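Local coordinates for cell wall surface anchor protein (Streptococcus agalactiae, PDB 4Z1P) that probably serves as an adhesin of the antigen I/II family, anchored covalently to the bacterial cell wall, at residues A[39-44]-A[161-166]; A[33-38]-A[134-139]; A[53-58]-A[118-123]. One frame throughout, in Å; residues are numbered along the deposited sequence.

How the contacts relate
The three contacts illustrate how a two-sheet beta domain of the antigen I/II type is assembled. Contacts 2 and 3 pair antiparallel strands, each within a different sheet: contact 2 is partly buried, with a charged cluster around Lys35 and Asp136 on one side and buried side chains on the other, whereas contact 3 is a buried contact of largely apolar side chains. Contact 1, also buried, pairs no strands; it ties the loop that follows strand 29-36 to the hairpin at 161-166 through ring packing and a hydroxyl-carboxylate bond. Contacts 1 and 3 share a sheet, in which strands 153-162 and 55-61 are neighbours, and contacts 2 and 3 meet face to face where the sheets pack.

Contact 1 (A[39-44]-A[161-166]); sequences SQYKGI and IDFGNG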
ATOM      1  N   SER A  39      13.526  24.523  15.321  1.00 11.91           N
ATOM      2  CA  SER A  39      14.859  25.175  15.133  1.00 13.20           C
ATOM      3  C   SER A  39      14.746  26.686  14.999  1.00 14.45           C
ATOM      4  O   SER A  39      15.627  27.440  15.462  1.00 14.59           O
ATOM      5  CB  SER A  39      15.589  24.605  13.937  1.00 14.59           C
ATOM      6  OG  SER A  39      14.850  24.805  12.782  1.00 13.91           O
ATOM      7  N   GLN A  40      13.566  27.113  14.565  1.00 15.33           N
ATOM      8  CA  GLN A  40      13.227  28.550  14.408  1.00 15.81           C
ATOM      9  C   GLN A  40      13.119  29.319  15.715  1.00 17.73           C
ATOM     10  O   GLN A  40      13.209  30.573  15.759  1.00 15.82           O
ATOM     11  CB  GLN A  40      12.009  28.685  13.460  1.00 14.98           C
ATOM     12  CG  GLN A  40      10.620  28.342  14.032  1.00 14.79           C
ATOM     13  CD  GLN A  40      10.262  26.875  13.886  1.00 16.32           C
ATOM     14  OE1 GLN A  40      11.138  26.023  13.674  1.00 17.11           O
ATOM     15  NE2 GLN A  40       8.943  26.571  13.967  1.00 16.21           N
ATOM     16  N   TYR A  41      12.939  28.594  16.829  1.00 14.21           N
ATOM     17  CA  TYR A  41      12.814  29.218  18.079  1.00 14.76           C
ATOM     18  C   TYR A  41      14.098  29.247  18.904  1.00 15.14           C
ATOM     19  O   TYR A  41      14.091  29.707  20.070  1.00 15.54           O
ATOM     20  CB  TYR A  41      11.725  28.483  18.892  1.00 12.75           C
ATOM     21  CG  TYR A  41      10.402  28.470  18.206  1.00 14.01           C
ATOM     22  CD1 TYR A  41       9.731  29.671  17.900  1.00 12.69           C
ATOM     23  CD2 TYR A  41       9.767  27.271  17.831  1.00 12.55           C
ATOM     24  CE1 TYR A  41       8.485  29.641  17.258  1.00 14.50           C
ATOM     25  CE2 TYR A  41       8.515  27.270  17.161  1.00 13.81           C
ATOM     26  CZ  TYR A  41       7.885  28.456  16.856  1.00 12.91           C
ATOM     27  OH  TYR A  41       6.632  28.457  16.220  1.00 12.81           O
ATOM     28  N   LYS A  42      15.193  28.790  18.328  1.00 15.34           N
ATOM     29  CA  LYS A  42      16.392  28.645  19.072  1.00 17.97           C
ATOM     30  C   LYS A  42      16.769  29.970  19.668  1.00 19.93           C
ATOM     31  O   LYS A  42      16.873  30.936  18.946  1.00 20.93           O
ATOM     32  CB  LYS A  42      17.541  28.093  18.257  1.00 19.81           C
ATOM     33  CG  LYS A  42      18.743  27.764  19.146  1.00 23.11           C
ATOM     34  CD  LYS A  42      19.785  26.879  18.461  1.00 24.11           C
ATOM     35  CE  LYS A  42      20.907  26.595  19.460  1.00 27.31           C
ATOM     36  NZ  LYS A  42      21.776  25.468  19.005  1.00 27.24           N
ATOM     37  N   GLY A  43      16.918  30.015  20.986  1.00 23.99           N
ATOM     38  CA  GLY A  43      17.299  31.277  21.671  1.00 26.89           C
ATOM     39  C   GLY A  43      16.213  32.306  21.903  1.00 30.12           C
ATOM     40  O   GLY A  43      16.499  33.377  22.451  1.00 29.17           O
ATOM     41  N   ILE A  44      14.974  31.981  21.537  1.00 25.91           N
ATOM     42  CA  ILE A  44      13.817  32.833  21.837  1.00 28.16           C
ATOM     43  C   ILE A  44      13.694  33.110  23.309  1.00 28.12           C
ATOM     44  O   ILE A  44      14.112  32.256  24.145  1.00 24.37           O
ATOM     45  CB  ILE A  44      12.534  32.123  21.304  1.00 33.32           C
ATOM     46  CG1 ILE A  44      11.380  33.081  21.095  1.00 37.16           C
ATOM     47  CG2 ILE A  44      12.051  30.943  22.162  1.00 28.49           C
ATOM     48  CD1 ILE A  44      10.222  32.405  20.385  1.00 36.99           C
ATOM     49  N   ILE A 161       1.140  23.348  16.716  1.00 10.19           N
ATOM     50  CA  ILE A 161       0.694  24.557  17.431  1.00 11.67           C
ATOM     51  C   ILE A 161       1.733  24.880  18.446  1.00 13.47           C
ATOM     52  O   ILE A 161       2.015  24.035  19.354  1.00 12.29           O
ATOM     53  CB  ILE A 161      -0.665  24.377  18.076  1.00 11.58           C
ATOM     54  CG1 ILE A 161      -1.640  23.950  17.047  1.00 12.99           C
ATOM     55  CG2 ILE A 161      -1.088  25.663  18.799  1.00 13.32           C
ATOM     56  CD1 ILE A 161      -2.959  23.533  17.670  1.00 17.40           C
ATOM     57  N   ASP A 162       2.399  26.007  18.232  1.00 11.53           N
ATOM     58  CA  ASP A 162       3.510  26.441  19.054  1.00 12.85           C
ATOM     59  C   ASP A 162       3.053  27.692  19.772  1.00 13.14           C
ATOM     60  O   ASP A 162       2.739  28.706  19.122  1.00 12.50           O
ATOM     61  CB  ASP A 162       4.716  26.821  18.195  1.00 14.70           C
ATOM     62  CG  ASP A 162       5.121  25.772  17.216  1.00 15.01           C
ATOM     63  OD1 ASP A 162       4.970  24.535  17.532  1.00 14.07           O
ATOM     64  OD2 ASP A 162       5.556  26.161  16.109  1.00 14.53           O
ATOM     65  N   PHE A 163       3.077  27.686  21.086  1.00 13.37           N
ATOM     66  CA  PHE A 163       2.665  28.855  21.896  1.00 14.33           C
ATOM     67  C   PHE A 163       1.284  29.397  21.469  1.00 15.27           C
ATOM     68  O   PHE A 163       1.051  30.649  21.427  1.00 14.57           O
ATOM     69  CB  PHE A 163       3.717  30.020  21.784  1.00 14.79           C
ATOM     70  CG  PHE A 163       5.176  29.642  21.831  1.00 13.23           C
ATOM     71  CD1 PHE A 163       5.832  29.488  23.054  1.00 13.73           C
ATOM     72  CD2 PHE A 163       5.913  29.474  20.686  1.00 15.21           C
ATOM     73  CE1 PHE A 163       7.164  29.196  23.130  1.00 15.05           C
ATOM     74  CE2 PHE A 163       7.253  29.194  20.738  1.00 13.08           C
ATOM     75  CZ  PHE A 163       7.887  29.063  21.972  1.00 14.71           C
ATOM     76  N   GLY A 164       0.401  28.499  21.021  1.00 13.79           N
ATOM     77  CA  GLY A 164      -0.936  28.899  20.570  1.00 15.18           C
ATOM     78  C   GLY A 164      -1.051  29.347  19.097  1.00 15.62           C
ATOM     79  O   GLY A 164      -2.144  29.621  18.616  1.00 14.68           O
ATOM     80  N   ASN A 165       0.070  29.378  18.395  1.00 15.45           N
ATOM     81  CA  ASN A 165       0.052  29.654  16.979  1.00 15.32           C
ATOM     82  C   ASN A 165       0.094  28.389  16.152  1.00 15.78           C
ATOM     83  O   ASN A 165       0.984  27.501  16.364  1.00 16.10           O
ATOM     84  CB  ASN A 165       1.241  30.502  16.592  1.00 18.80           C
ATOM     85  CG  ASN A 165       1.384  31.727  17.463  1.00 21.20           C
ATOM     86  OD1 ASN A 165       0.410  32.394  17.741  1.00 20.97           O
ATOM     87  ND2 ASN A 165       2.596  31.979  17.956  1.00 23.81           N
ATOM     88  N   GLY A 166      -0.845  28.287  15.198  1.00 13.46           N
ATOM     89  CA  GLY A 166      -0.925  27.127  14.323  1.00 13.48           C
ATOM     90  C   GLY A 166      -0.193  27.150  13.002  1.00 15.18           C
ATOM     91  O   GLY A 166      -0.204  28.162  12.293  1.00 14.62           O
TER
HETATM   92  O   HOH W   1       5.041  30.603  16.780  1.00 17.41           O
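Tyr41 meets both Asp162 and Phe163, using a different part of its side chain for each. The polar interaction is made at the tip: the hydroxyl OH of Tyr41 donates to Asp162 OD2 at 2.5 Å. The oxygen is met on its anti side, 23° out of the carboxylate plane, and the carboxylate stands nearly perpendicular to the ring at whose edge it lies. Gln160 NE2 holds the other oxygen, OD1, so each end of the carboxylate has its own partner. A water adds a second bond to the phenol, donating to Tyr41 OH at 2.7 Å while accepting from Asn165 ND2 at 3.0 Å. One hydroxyl is therefore linked to both residues that flank the turn at 163-164.

That turn is a type I' beta turn, the classic two-residue link of a tight beta hairpin, here joining strands 153-162 and 165-177. Asp162 and Asn165 exchange backbone hydrogen bonds in both directions across it. Phe163 occupies a turn corner with positive phi, from which its side chain reaches back to the loop after strand 29-36.

The aromatic interaction is T-shaped. Phe163 presents its edge to a face of Tyr41, with centroids 5.2 Å apart and planes at 82°; its CE2 is 3.7 Å from Tyr41 CE1. The opposite face of Tyr41 is covered by CG of Gln40, whose chain folds over the ring because CG sits between the backbone N and the carbonyl carbon (chi1 76°). Apolar packing beyond the two rings is lighter, Ile44 CD1 approaching Phe163 CZ at 4.4 Å. On the helix 123-131 side, Val131 touches both rings and Tyr127 touches Phe163 and Ile44.

Contact 2 (A[33-38]-A[134-139]); sequences VAKQNF and GLDITY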
ATOM      1  N   VAL A  33       7.217   9.694   8.197  1.00 12.16           N
ATOM      2  CA  VAL A  33       8.141  10.401   9.001  1.00 12.76           C
ATOM      3  C   VAL A  33       7.702  11.837   9.055  1.00 13.53           C
ATOM      4  O   VAL A  33       7.642  12.537   8.033  1.00 13.14           O
ATOM      5  CB  VAL A  33       9.603  10.315   8.525  1.00 14.40           C
ATOM      6  CG1 VAL A  33      10.511  11.095   9.474  1.00 14.28           C
ATOM      7  CG2 VAL A  33      10.032   8.909   8.330  1.00 15.36           C
ATOM      8  N   ALA A  34       7.343  12.271  10.241  1.00 12.79           N
ATOM      9  CA  ALA A  34       6.805  13.563  10.421  1.00 13.02           C
ATOM     10  C   ALA A  34       7.676  14.351  11.293  1.00 14.84           C
ATOM     11  O   ALA A  34       8.187  13.827  12.320  1.00 14.86           O
ATOM     12  CB  ALA A  34       5.451  13.503  11.016  1.00 14.42           C
ATOM     13  N   LYS A  35       7.796  15.629  10.955  1.00 14.75           N
ATOM     14  CA  LYS A  35       8.630  16.546  11.722  1.00 16.15           C
ATOM     15  C   LYS A  35       7.941  17.752  12.276  1.00 14.95           C
ATOM     16  O   LYS A  35       7.301  18.511  11.552  1.00 14.61           O
ATOM     17  CB  LYS A  35       9.799  17.045  10.902  1.00 20.59           C
ATOM     18  CG  LYS A  35      10.957  16.104  10.887  1.00 28.43           C
ATOM     19  CD  LYS A  35      12.196  16.776  10.335  1.00 33.22           C
ATOM     20  CE  LYS A  35      12.844  17.665  11.371  1.00 33.09           C
ATOM     21  NZ  LYS A  35      13.456  18.809  10.641  1.00 37.13           N
ATOM     22  N   GLN A  36       8.174  17.946  13.557  1.00 13.25           N
ATOM     23  CA  GLN A  36       7.660  19.038  14.369  1.00 12.92           C
ATOM     24  C   GLN A  36       8.867  19.942  14.527  1.00 14.76           C
ATOM     25  O   GLN A  36       9.899  19.565  15.201  1.00 12.08           O
ATOM     26  CB  GLN A  36       7.214  18.490  15.735  1.00 13.29           C
ATOM     27  CG  GLN A  36       6.736  19.546  16.731  1.00 14.16           C
ATOM     28  CD  GLN A  36       6.202  18.892  18.002  1.00 14.15           C
ATOM     29  OE1 GLN A  36       6.594  17.782  18.349  1.00 13.65           O
ATOM     30  NE2 GLN A  36       5.295  19.566  18.674  1.00 13.17           N
ATOM     31  N   ASN A  37       8.833  21.089  13.829  1.00 14.13           N
ATOM     32  CA  ASN A  37      10.006  21.980  13.753  1.00 14.84           C
ATOM     33  C   ASN A  37      10.074  23.012  14.843  1.00 12.98           C
ATOM     34  O   ASN A  37       9.137  23.755  15.071  1.00 12.17           O
ATOM     35  CB  ASN A  37      10.052  22.643  12.374  1.00 16.87           C
ATOM     36  CG  ASN A  37      10.463  21.681  11.316  1.00 18.28           C
ATOM     37  OD1 ASN A  37      11.454  20.971  11.451  1.00 22.68           O
ATOM     38  ND2 ASN A  37       9.676  21.536  10.345  1.00 20.29           N
ATOM     39  N   PHE A  38      11.207  23.027  15.553  1.00 12.38           N
ATOM     40  CA  PHE A  38      11.467  24.021  16.590  1.00 12.54           C
ATOM     41  C   PHE A  38      12.757  24.828  16.348  1.00 11.19           C
ATOM     42  O   PHE A  38      13.030  25.709  17.141  1.00 12.35           O
ATOM     43  CB  PHE A  38      11.535  23.399  18.035  1.00 12.76           C
ATOM     44  CG  PHE A  38      10.255  22.817  18.517  1.00 12.11           C
ATOM     45  CD1 PHE A  38       9.123  23.540  18.451  1.00 12.85           C
ATOM     46  CD2 PHE A  38      10.194  21.491  19.061  1.00 12.99           C
ATOM     47  CE1 PHE A  38       7.920  23.049  18.859  1.00 13.12           C
ATOM     48  CE2 PHE A  38       8.995  21.011  19.513  1.00 11.60           C
ATOM     49  CZ  PHE A  38       7.868  21.767  19.422  1.00 12.24           C
ATOM     50  N   GLY A 134      15.901  24.798  20.017  1.00 13.56           N
ATOM     51  CA  GLY A 134      15.788  24.572  18.646  1.00 14.87           C
ATOM     52  C   GLY A 134      15.878  23.126  18.206  1.00 15.33           C
ATOM     53  O   GLY A 134      16.377  22.872  17.139  1.00 15.72           O
ATOM     54  N   LEU A 135      15.387  22.179  19.016  1.00 16.40           N
ATOM     55  CA  LEU A 135      15.534  20.757  18.704  1.00 15.00           C
ATOM     56  C   LEU A 135      14.226  20.224  18.112  1.00 14.75           C
ATOM     57  O   LEU A 135      13.232  20.062  18.800  1.00 15.46           O
ATOM     58  CB  LEU A 135      15.914  19.889  19.945  1.00 16.51           C
ATOM     59  CG  LEU A 135      17.252  20.299  20.593  1.00 17.20           C
ATOM     60  CD1 LEU A 135      17.512  19.749  21.997  1.00 18.92           C
ATOM     61  CD2 LEU A 135      18.406  19.990  19.644  1.00 17.38           C
ATOM     62  N   ASP A 136      14.256  19.945  16.828  1.00 13.81           N
ATOM     63  CA  ASP A 136      13.086  19.465  16.099  1.00 13.34           C
ATOM     64  C   ASP A 136      12.733  17.997  16.585  1.00 12.32           C
ATOM     65  O   ASP A 136      13.629  17.224  16.978  1.00 11.27           O
ATOM     66  CB  ASP A 136      13.434  19.300  14.686  1.00 14.45           C
ATOM     67  CG  ASP A 136      13.795  20.663  13.959  1.00 15.42           C
ATOM     68  OD1 ASP A 136      13.436  21.699  14.458  1.00 15.35           O
ATOM     69  OD2 ASP A 136      14.425  20.575  12.893  1.00 17.58           O
ATOM     70  N   ILE A 137      11.467  17.655  16.524  1.00 10.40           N
ATOM     71  CA  ILE A 137      11.014  16.330  16.996  1.00 10.74           C
ATOM     72  C   ILE A 137      10.556  15.535  15.769  1.00 11.22           C
ATOM     73  O   ILE A 137       9.769  16.064  14.953  1.00 10.56           O
ATOM     74  CB  ILE A 137       9.809  16.497  17.955  1.00 10.40           C
ATOM     75  CG1 ILE A 137      10.095  17.470  19.112  1.00 10.07           C
ATOM     76  CG2 ILE A 137       9.333  15.178  18.494  1.00 10.57           C
ATOM     77  CD1 ILE A 137      11.391  17.279  19.871  1.00 10.55           C
ATOM     78  N   THR A 138      10.992  14.289  15.633  1.00 10.02           N
ATOM     79  CA  THR A 138      10.611  13.444  14.544  1.00  9.90           C
ATOM     80  C   THR A 138       9.706  12.311  15.005  1.00 11.25           C
ATOM     81  O   THR A 138      10.047  11.560  15.980  1.00  9.60           O
ATOM     82  CB  THR A 138      11.812  12.886  13.839  1.00 11.78           C
ATOM     83  OG1 THR A 138      12.588  13.965  13.293  1.00 11.80           O
ATOM     84  CG2 THR A 138      11.367  11.992  12.718  1.00 11.72           C
ATOM     85  N   TYR A 139       8.533  12.218  14.384  1.00 11.32           N
ATOM     86  CA  TYR A 139       7.592  11.149  14.703  1.00 11.20           C
ATOM     87  C   TYR A 139       7.689  10.110  13.637  1.00 11.93           C
ATOM     88  O   TYR A 139       7.484  10.430  12.443  1.00 13.27           O
ATOM     89  CB  TYR A 139       6.179  11.709  14.821  1.00 11.26           C
ATOM     90  CG  TYR A 139       5.955  12.708  15.893  1.00 10.18           C
ATOM     91  CD1 TYR A 139       6.551  13.965  15.853  1.00 11.02           C
ATOM     92  CD2 TYR A 139       5.086  12.453  16.901  1.00 10.34           C
ATOM     93  CE1 TYR A 139       6.262  14.946  16.778  1.00 11.20           C
ATOM     94  CE2 TYR A 139       4.828  13.372  17.896  1.00 10.47           C
ATOM     95  CZ  TYR A 139       5.395  14.617  17.864  1.00 10.61           C
ATOM     96  OH  TYR A 139       5.163  15.542  18.842  1.00 10.84           O
TER
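Gln36 and Tyr139 join their side-chain tips beside a regular antiparallel ladder. Gln36 CG lies anti to the backbone N (chi1 176°) and the chain stays extended beyond it, carrying OE1 to the edge of the Tyr139 ring, where the hydroxyl OH donates to OE1 at 2.7 Å. The donor stands 40° above the amide carbonyl plane, so this bond does not lie on a lone pair. Ile137 backs the same amide oxygen, its CB 3.5 Å from Gln36 OE1, and its CG1 branch reaches Phe38 CE2.

On the other face of the sheet Lys35 crosses its cross-strand partner Thr138, a non-hydrogen-bonded pair, with CG passing OG1 of the threonine. Bends at chi3 (78°) and chi4 then turn the chain along the strand, bringing NZ 3.0 Å from Asp136 OD2 in a salt bridge made from above the carboxylate plane. NZ also donates to Asn37 OD1 at 3.1 Å, while Asn37 ND2 is held by the carbonyl of Pro6. Further back along the ladder, away from Asp136, the methyl groups Val33 CG1 and Thr138 CG2 press together at 3.5 Å, tighter than usual.

Backbone bonds pair Ala34 with Tyr139 and Gln36 with Ile137 in both directions. Beyond them the regular pairing stops, although the two chains stay side by side: Gly134 closes a Schellman motif at the end of helix 123-131, and Asp136 OD1 replaces a backbone acceptor, taking Phe38 N at 2.8 Å and also Ser39 N.

With an ammonium group on OD2 and two peptide N-H groups on OD1, the Asp136 carboxylate would be expected to remain ionised, and its two oxygens fasten the chain just where the ladder between the strands runs out.

Contact 3 (A[53-58]-A[118-123]); sequences KGFAFV and WTAKDP
Phe57 and Trp118 form a hydrogen-bonded antiparallel pair, with Phe57 N bound to Trp118 O and Trp118 N to Phe57 O, both at 2.8 Å. Both side chains leave the same face of the sheet and cross at a slant, CD2 of Phe57 lying 4.1 Å from CE3 of the Trp118 indole. On the other face of the sheet Ala56 CB touches Thr119 CG2.

One bond continues the ladder, Ala120 N donating to Phe55 O at 3.0 Å. A water donates to Phe55 O and, with its oxygen 2.9 Å from Trp118 O, to that carbonyl too, linking two acceptors that lie across the non-hydrogen-bonded pair.

Past Ala120 the chain turns into helix 123-131 but stays in touch: Pro123 CB packs on Gly54 CA at 3.9 Å, and Pro123 O lies at the edge of the Phe55 ring. Asp122 is the N-cap, its OD1 accepting from Ala125 N and capping the first turn of the helix.

Strand 55-61 is flanked in its sheet by strands 115-120 and 153-162, Ala56 bonding to Ile161 and Gly54 to Phe163 through their backbones. The two facing antiparallel sheets form a beta sandwich, consistent with the IgG-like C-domains of antigen I/II adhesins. Across it Phe57 stacks on Tyr139 and touches Ala34 of strand 29-36, while the Trp118 ring meets Tyr139 and reaches Ile73 of strand 65-75. Phe55 meets the Phe163 ring edge-to-face, and both rings touch Tyr127 and Val131 of helix 123-131.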
ATOM      1  N   LYS A  53       0.872  28.235  26.799  1.00 18.26           N
ATOM      2  CA  LYS A  53      -0.026  27.663  25.796  1.00 17.87           C
ATOM      3  C   LYS A  53       0.469  26.315  25.218  1.00 16.38           C
ATOM      4  O   LYS A  53      -0.207  25.623  24.484  1.00 16.96           O
ATOM      5  CB  LYS A  53      -0.253  28.681  24.700  1.00 20.58           C
ATOM      6  CG  LYS A  53      -0.907  29.938  25.242  1.00 23.89           C
ATOM      7  CD  LYS A  53      -1.257  30.937  24.164  1.00 27.70           C
ATOM      8  CE  LYS A  53      -2.218  32.028  24.690  1.00 34.11           C
ATOM      9  NZ  LYS A  53      -2.917  32.609  23.497  1.00 40.46           N
ATOM     10  N   GLY A  54       1.709  25.994  25.476  1.00 15.84           N
ATOM     11  CA  GLY A  54       2.269  24.684  25.133  1.00 15.53           C
ATOM     12  C   GLY A  54       2.594  24.400  23.698  1.00 14.13           C
ATOM     13  O   GLY A  54       2.784  25.316  22.896  1.00 12.86           O
ATOM     14  N   PHE A  55       2.676  23.103  23.390  1.00 12.09           N
ATOM     15  CA  PHE A  55       3.208  22.648  22.121  1.00 12.18           C
ATOM     16  C   PHE A  55       2.408  21.421  21.797  1.00 11.93           C
ATOM     17  O   PHE A  55       2.446  20.412  22.573  1.00 12.53           O
ATOM     18  CB  PHE A  55       4.718  22.338  22.207  1.00 12.59           C
ATOM     19  CG  PHE A  55       5.490  23.490  22.754  1.00 12.32           C
ATOM     20  CD1 PHE A  55       5.747  24.602  21.963  1.00 13.67           C
ATOM     21  CD2 PHE A  55       5.755  23.553  24.079  1.00 12.69           C
ATOM     22  CE1 PHE A  55       6.348  25.734  22.529  1.00 14.22           C
ATOM     23  CE2 PHE A  55       6.391  24.652  24.671  1.00 14.60           C
ATOM     24  CZ  PHE A  55       6.667  25.787  23.897  1.00 14.66           C
ATOM     25  N   ALA A  56       1.692  21.512  20.673  1.00 10.65           N
ATOM     26  CA  ALA A  56       0.877  20.392  20.206  1.00 10.78           C
ATOM     27  C   ALA A  56       1.251  20.007  18.825  1.00 11.16           C
ATOM     28  O   ALA A  56       1.640  20.882  18.040  1.00 12.03           O
ATOM     29  CB  ALA A  56      -0.568  20.767  20.195  1.00 10.41           C
ATOM     30  N   PHE A  57       1.224  18.695  18.537  1.00  9.81           N
ATOM     31  CA  PHE A  57       1.464  18.167  17.212  1.00 10.77           C
ATOM     32  C   PHE A  57       0.268  17.322  16.818  1.00 10.74           C
ATOM     33  O   PHE A  57      -0.175  16.450  17.599  1.00 10.07           O
ATOM     34  CB  PHE A  57       2.699  17.240  17.230  1.00 12.00           C
ATOM     35  CG  PHE A  57       3.179  16.865  15.857  1.00 11.71           C
ATOM     36  CD1 PHE A  57       3.712  17.857  15.037  1.00 12.20           C
ATOM     37  CD2 PHE A  57       3.040  15.564  15.352  1.00 13.11           C
ATOM     38  CE1 PHE A  57       4.140  17.583  13.779  1.00 12.75           C
ATOM     39  CE2 PHE A  57       3.428  15.285  14.046  1.00 13.08           C
ATOM     40  CZ  PHE A  57       3.992  16.299  13.281  1.00 13.05           C
ATOM     41  N   VAL A  58      -0.247  17.549  15.610  1.00  9.66           N
ATOM     42  CA  VAL A  58      -1.405  16.876  15.133  1.00 10.09           C
ATOM     43  C   VAL A  58      -1.105  16.084  13.935  1.00 10.82           C
ATOM     44  O   VAL A  58      -0.596  16.644  12.962  1.00 11.28           O
ATOM     45  CB  VAL A  58      -2.584  17.889  14.770  1.00 10.49           C
ATOM     46  CG1 VAL A  58      -3.758  17.148  14.114  1.00 11.26           C
ATOM     47  CG2 VAL A  58      -3.014  18.622  16.036  1.00 11.73           C
ATOM     48  N   TRP A 118      -0.379  15.028  19.951  1.00  9.28           N
ATOM     49  CA  TRP A 118       0.612  14.848  21.034  1.00  9.18           C
ATOM     50  C   TRP A 118       0.865  16.208  21.590  1.00  9.52           C
ATOM     51  O   TRP A 118       1.170  17.136  20.826  1.00  9.30           O
ATOM     52  CB  TRP A 118       1.929  14.263  20.472  1.00  9.04           C
ATOM     53  CG  TRP A 118       1.859  12.857  20.046  1.00  9.24           C
ATOM     54  CD1 TRP A 118       2.169  11.738  20.819  1.00  9.61           C
ATOM     55  CD2 TRP A 118       1.405  12.354  18.808  1.00  8.79           C
ATOM     56  NE1 TRP A 118       1.969  10.614  20.106  1.00  9.43           N
ATOM     57  CE2 TRP A 118       1.469  10.944  18.875  1.00  9.19           C
ATOM     58  CE3 TRP A 118       0.928  12.950  17.656  1.00  9.32           C
ATOM     59  CZ2 TRP A 118       1.131  10.135  17.815  1.00  9.23           C
ATOM     60  CZ3 TRP A 118       0.639  12.163  16.582  1.00  9.44           C
ATOM     61  CH2 TRP A 118       0.688  10.758  16.684  1.00  9.80           C
ATOM     62  N   THR A 119       0.688  16.383  22.873  1.00 10.98           N
ATOM     63  CA  THR A 119       0.908  17.615  23.584  1.00 11.37           C
ATOM     64  C   THR A 119       1.956  17.498  24.668  1.00 11.56           C
ATOM     65  O   THR A 119       2.094  16.397  25.372  1.00 12.48           O
ATOM     66  CB  THR A 119      -0.418  18.050  24.276  1.00 13.13           C
ATOM     67  OG1 THR A 119      -0.935  16.974  24.995  1.00 14.74           O
ATOM     68  CG2 THR A 119      -1.434  18.490  23.261  1.00 14.70           C
ATOM     69  N   ALA A 120       2.748  18.548  24.848  1.00 10.52           N
ATOM     70  CA  ALA A 120       3.706  18.560  25.880  1.00 10.88           C
ATOM     71  C   ALA A 120       3.073  18.518  27.253  1.00 11.05           C
ATOM     72  O   ALA A 120       2.271  19.357  27.597  1.00 11.01           O
ATOM     73  CB  ALA A 120       4.686  19.716  25.758  1.00 11.94           C
ATOM     74  N   LYS A 121       3.465  17.549  28.068  1.00 11.09           N
ATOM     75  CA  LYS A 121       2.827  17.353  29.393  1.00 12.05           C
ATOM     76  C   LYS A 121       3.273  18.472  30.314  1.00 13.57           C
ATOM     77  O   LYS A 121       2.493  18.963  31.131  1.00 14.02           O
ATOM     78  CB  LYS A 121       3.236  15.973  30.004  1.00 12.09           C
ATOM     79  CG  LYS A 121       2.746  14.755  29.278  1.00 13.60           C
ATOM     80  CD  LYS A 121       3.214  13.440  30.008  1.00 14.93           C
ATOM     81  CE  LYS A 121       2.678  12.232  29.306  1.00 15.43           C
ATOM     82  NZ  LYS A 121       3.315  10.931  29.727  1.00 16.90           N
ATOM     83  N   ASP A 122       4.506  18.907  30.178  1.00 13.85           N
ATOM     84  CA  ASP A 122       5.017  19.977  31.024  1.00 16.69           C
ATOM     85  C   ASP A 122       5.594  21.044  30.094  1.00 15.49           C
ATOM     86  O   ASP A 122       6.740  20.936  29.684  1.00 14.36           O
ATOM     87  CB  ASP A 122       6.118  19.465  31.928  1.00 18.48           C
ATOM     88  CG  ASP A 122       6.645  20.543  32.878  1.00 20.68           C
ATOM     89  OD1 ASP A 122       6.566  21.750  32.567  1.00 17.03           O
ATOM     90  OD2 ASP A 122       7.215  20.122  33.883  1.00 20.90           O
ATOM     91  N   PRO A 123       4.785  22.045  29.756  1.00 16.74           N
ATOM     92  CA  PRO A 123       5.200  22.968  28.617  1.00 16.64           C
ATOM     93  C   PRO A 123       6.474  23.744  28.953  1.00 16.60           C
ATOM     94  O   PRO A 123       7.369  23.856  28.135  1.00 15.40           O
ATOM     95  CB  PRO A 123       4.050  23.883  28.470  1.00 17.58           C
ATOM     96  CG  PRO A 123       2.932  23.263  29.180  1.00 18.90           C
ATOM     97  CD  PRO A 123       3.370  22.151  30.075  1.00 16.34           C
TER
HETATM   98  O   HOH W   2       3.894  18.149  20.948  1.00 17.19           O